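Local atomic coordinates of Glyoxalase/bleomycin resistance protein/dioxygenase (Catenulispora acidiphila, PDB entry 4N04), a protein that belongs to the glyoxalase/bleomycin resistance/dioxygenase superfamily and may have dioxygenase activity. Residues A74-A79 with V99-P104. The protein carries 1 engineered substitution. Residues are numbered along the deposited sequence; the frame is centred on the assembly and turned at random.
Sequences AVLSGA and VTYLDP
Tyr101 reaches out from strand 97-102 and brings its phenol oxygen against helix 72-81, where Leu76 and Ala79 receive it. The contact is the helix-on-sheet packing of one βαβββ module of the vicinal oxygen chelate fold: the helix follows strand 64-69 and lies across the sheet formed by 64-69, 108-113, 97-102 and 88-91. Leu76 CD2 sits 3.4 Å from Tyr101 OH, and the two side chains pass each other at a slant. Ala79, three residues further on, adds its CB at 3.9 Å from the same Tyr101 OH. Both methyls approach the phenol end obliquely. Tyr101 CB points toward the helix, and chi1 of -69° sets CG anti to the carbonyl carbon, beside the backbone N; the ring carries on from there and its hydroxyl ends on the helix.

Val99, two residues earlier on the same face of the strand, meets Leu76 tip to tip. Its CG2 methyl lies 3.7 Å from Leu76 CD2, the methyl that also touches the phenol oxygen, while its CG1 is 4.1 Å from Leu76 CD1. Leu76 thus spans both strand residues with one isobutyl group. The segment axes come no closer than 10.9 Å and run 35° from parallel, a separation bridged by these side chains.

In the next shell, Tyr101 also touches Trp23 and Leu27 of helix 17-28, so its side chain contacts both helices of the chain. Gln89 of edge strand 88-91 packs on both Leu76 and Val99, and Phe111 of strand 108-113 lies against Val75. Backbone hydrogen bonds to Phe111 and Ile109 fix Val99 and Tyr101 within the sheet. On the helix side, Val75 O accepts the bond from Ala79 N at 3.1 Å, holding the turn that presents the Ala79 methyl to the phenol.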
ATOM      1  N   ALA A  74      10.017 -10.432   0.228  1.00 69.98           N
ATOM      2  CA  ALA A  74       9.154 -10.753  -0.901  1.00 67.31           C
ATOM      3  C   ALA A  74       8.440  -9.492  -1.348  1.00 64.35           C
ATOM      4  O   ALA A  74       8.410  -9.173  -2.539  1.00 62.57           O
ATOM      5  CB  ALA A  74       8.150 -11.827  -0.521  1.00 66.19           C
ATOM      6  N   VAL A  75       7.870  -8.782  -0.375  1.00 62.61           N
ATOM      7  CA  VAL A  75       7.227  -7.499  -0.624  1.00 57.58           C
ATOM      8  C   VAL A  75       8.191  -6.629  -1.402  1.00 53.82           C
ATOM      9  O   VAL A  75       7.849  -6.100  -2.452  1.00 53.27           O
ATOM     10  CB  VAL A  75       6.849  -6.783   0.698  1.00 55.10           C
ATOM     11  CG1 VAL A  75       6.312  -5.385   0.421  1.00 47.49           C
ATOM     12  CG2 VAL A  75       5.835  -7.603   1.479  1.00 55.71           C
ATOM     13  N   LEU A  76       9.414  -6.520  -0.894  1.00 54.66           N
ATOM     14  CA  LEU A  76      10.433  -5.696  -1.526  1.00 56.90           C
ATOM     15  C   LEU A  76      10.733  -6.101  -2.978  1.00 61.43           C
ATOM     16  O   LEU A  76      10.530  -5.302  -3.896  1.00 64.57           O
ATOM     17  CB  LEU A  76      11.706  -5.692  -0.684  1.00 59.74           C
ATOM     18  CG  LEU A  76      11.733  -4.703   0.481  1.00 61.79           C
ATOM     19  CD1 LEU A  76      12.929  -4.958   1.384  1.00 65.54           C
ATOM     20  CD2 LEU A  76      11.784  -3.283  -0.041  1.00 62.37           C
ATOM     21  N   SER A  77      11.192  -7.334  -3.185  1.00 60.90           N
ATOM     22  CA  SER A  77      11.634  -7.767  -4.512  1.00 64.19           C
ATOM     23  C   SER A  77      10.501  -7.812  -5.535  1.00 64.25           C
ATOM     24  O   SER A  77      10.670  -7.359  -6.672  1.00 65.32           O
ATOM     25  CB  SER A  77      12.355  -9.121  -4.449  1.00 69.22           C
ATOM     26  OG  SER A  77      11.475 -10.176  -4.105  1.00 70.38           O
ATOM     27  N   GLY A  78       9.353  -8.354  -5.131  1.00 61.26           N
ATOM     28  CA  GLY A  78       8.178  -8.391  -5.986  1.00 61.17           C
ATOM     29  C   GLY A  78       7.764  -7.017  -6.480  1.00 65.69           C
ATOM     30  O   GLY A  78       7.435  -6.840  -7.651  1.00 71.46           O
ATOM     31  N   ALA A  79       7.783  -6.034  -5.585  1.00 59.94           N
ATOM     32  CA  ALA A  79       7.454  -4.662  -5.957  1.00 60.28           C
ATOM     33  C   ALA A  79       8.522  -4.081  -6.882  1.00 63.22           C
ATOM     34  O   ALA A  79       8.219  -3.264  -7.754  1.00 64.69           O
ATOM     35  CB  ALA A  79       7.277  -3.784  -4.706  1.00 54.37           C
ATOM     36  N   VAL A  99      10.167  -0.498   5.733  1.00 40.32           N
ATOM     37  CA  VAL A  99      10.408   0.191   4.471  1.00 39.54           C
ATOM     38  C   VAL A  99       9.195   0.984   4.011  1.00 39.45           C
ATOM     39  O   VAL A  99       8.055   0.516   4.075  1.00 45.59           O
ATOM     40  CB  VAL A  99      11.011  -0.722   3.354  1.00 40.41           C
ATOM     41  CG1 VAL A  99      11.399  -2.114   3.906  1.00 42.73           C
ATOM     42  CG2 VAL A  99      10.100  -0.810   2.165  1.00 35.93           C
ATOM     43  N   THR A 100       9.450   2.201   3.557  1.00 35.80           N
ATOM     44  CA  THR A 100       8.367   3.108   3.251  1.00 35.79           C
ATOM     45  C   THR A 100       8.237   3.393   1.769  1.00 35.80           C
ATOM     46  O   THR A 100       9.203   3.751   1.105  1.00 38.81           O
ATOM     47  CB  THR A 100       8.546   4.434   3.990  1.00 34.92           C
ATOM     48  OG1 THR A 100       8.663   4.178   5.392  1.00 35.31           O
ATOM     49  CG2 THR A 100       7.349   5.345   3.740  1.00 29.86           C
ATOM     50  N   TYR A 101       7.022   3.254   1.259  1.00 35.58           N
ATOM     51  CA  TYR A 101       6.737   3.622  -0.116  1.00 35.25           C
ATOM     52  C   TYR A 101       5.960   4.920  -0.153  1.00 34.27           C
ATOM     53  O   TYR A 101       5.145   5.193   0.732  1.00 36.16           O
ATOM     54  CB  TYR A 101       5.928   2.522  -0.797  1.00 33.65           C
ATOM     55  CG  TYR A 101       6.716   1.263  -1.011  1.00 35.77           C
ATOM     56  CD1 TYR A 101       7.453   1.071  -2.179  1.00 36.32           C
ATOM     57  CD2 TYR A 101       6.750   0.268  -0.041  1.00 37.71           C
ATOM     58  CE1 TYR A 101       8.195  -0.091  -2.380  1.00 35.64           C
ATOM     59  CE2 TYR A 101       7.493  -0.898  -0.235  1.00 40.47           C
ATOM     60  CZ  TYR A 101       8.208  -1.067  -1.406  1.00 41.27           C
ATOM     61  OH  TYR A 101       8.936  -2.217  -1.605  1.00 50.31           O
ATOM     62  N   LEU A 102       6.211   5.721  -1.178  1.00 30.45           N
ATOM     63  CA  LEU A 102       5.397   6.895  -1.426  1.00 29.81           C
ATOM     64  C   LEU A 102       4.568   6.677  -2.684  1.00 33.04           C
ATOM     65  O   LEU A 102       5.128   6.426  -3.748  1.00 36.61           O
ATOM     66  CB  LEU A 102       6.280   8.128  -1.580  1.00 28.70           C
ATOM     67  CG  LEU A 102       7.062   8.504  -0.327  1.00 34.35           C
ATOM     68  CD1 LEU A 102       8.002   9.653  -0.601  1.00 34.66           C
ATOM     69  CD2 LEU A 102       6.124   8.824   0.830  1.00 30.15           C
ATOM     70  N   ASP A 103       3.239   6.762  -2.560  1.00 34.24           N
ATOM     71  CA  ASP A 103       2.340   6.633  -3.719  1.00 35.82           C
ATOM     72  C   ASP A 103       2.449   7.878  -4.608  1.00 34.97           C
ATOM     73  O   ASP A 103       3.092   8.853  -4.207  1.00 36.28           O
ATOM     74  CB  ASP A 103       0.889   6.267  -3.291  1.00 26.75           C
ATOM     75  CG  ASP A 103       0.051   7.462  -2.799  1.00 31.44           C
ATOM     76  OD1 ASP A 103       0.483   8.633  -2.830  1.00 32.38           O
ATOM     77  OD2 ASP A 103      -1.101   7.208  -2.386  1.00 26.64           O
ATOM     78  N   PRO A 104       1.856   7.850  -5.816  1.00 38.95           N
ATOM     79  CA  PRO A 104       1.975   9.012  -6.714  1.00 38.53           C
ATOM     80  C   PRO A 104       1.602  10.374  -6.105  1.00 34.61           C
ATOM     81  O   PRO A 104       2.129  11.392  -6.537  1.00 38.29           O
ATOM     82  CB  PRO A 104       1.035   8.646  -7.863  1.00 38.63           C
ATOM     83  CG  PRO A 104       1.151   7.162  -7.945  1.00 37.19           C
ATOM     84  CD  PRO A 104       1.253   6.697  -6.511  1.00 40.83           C
TER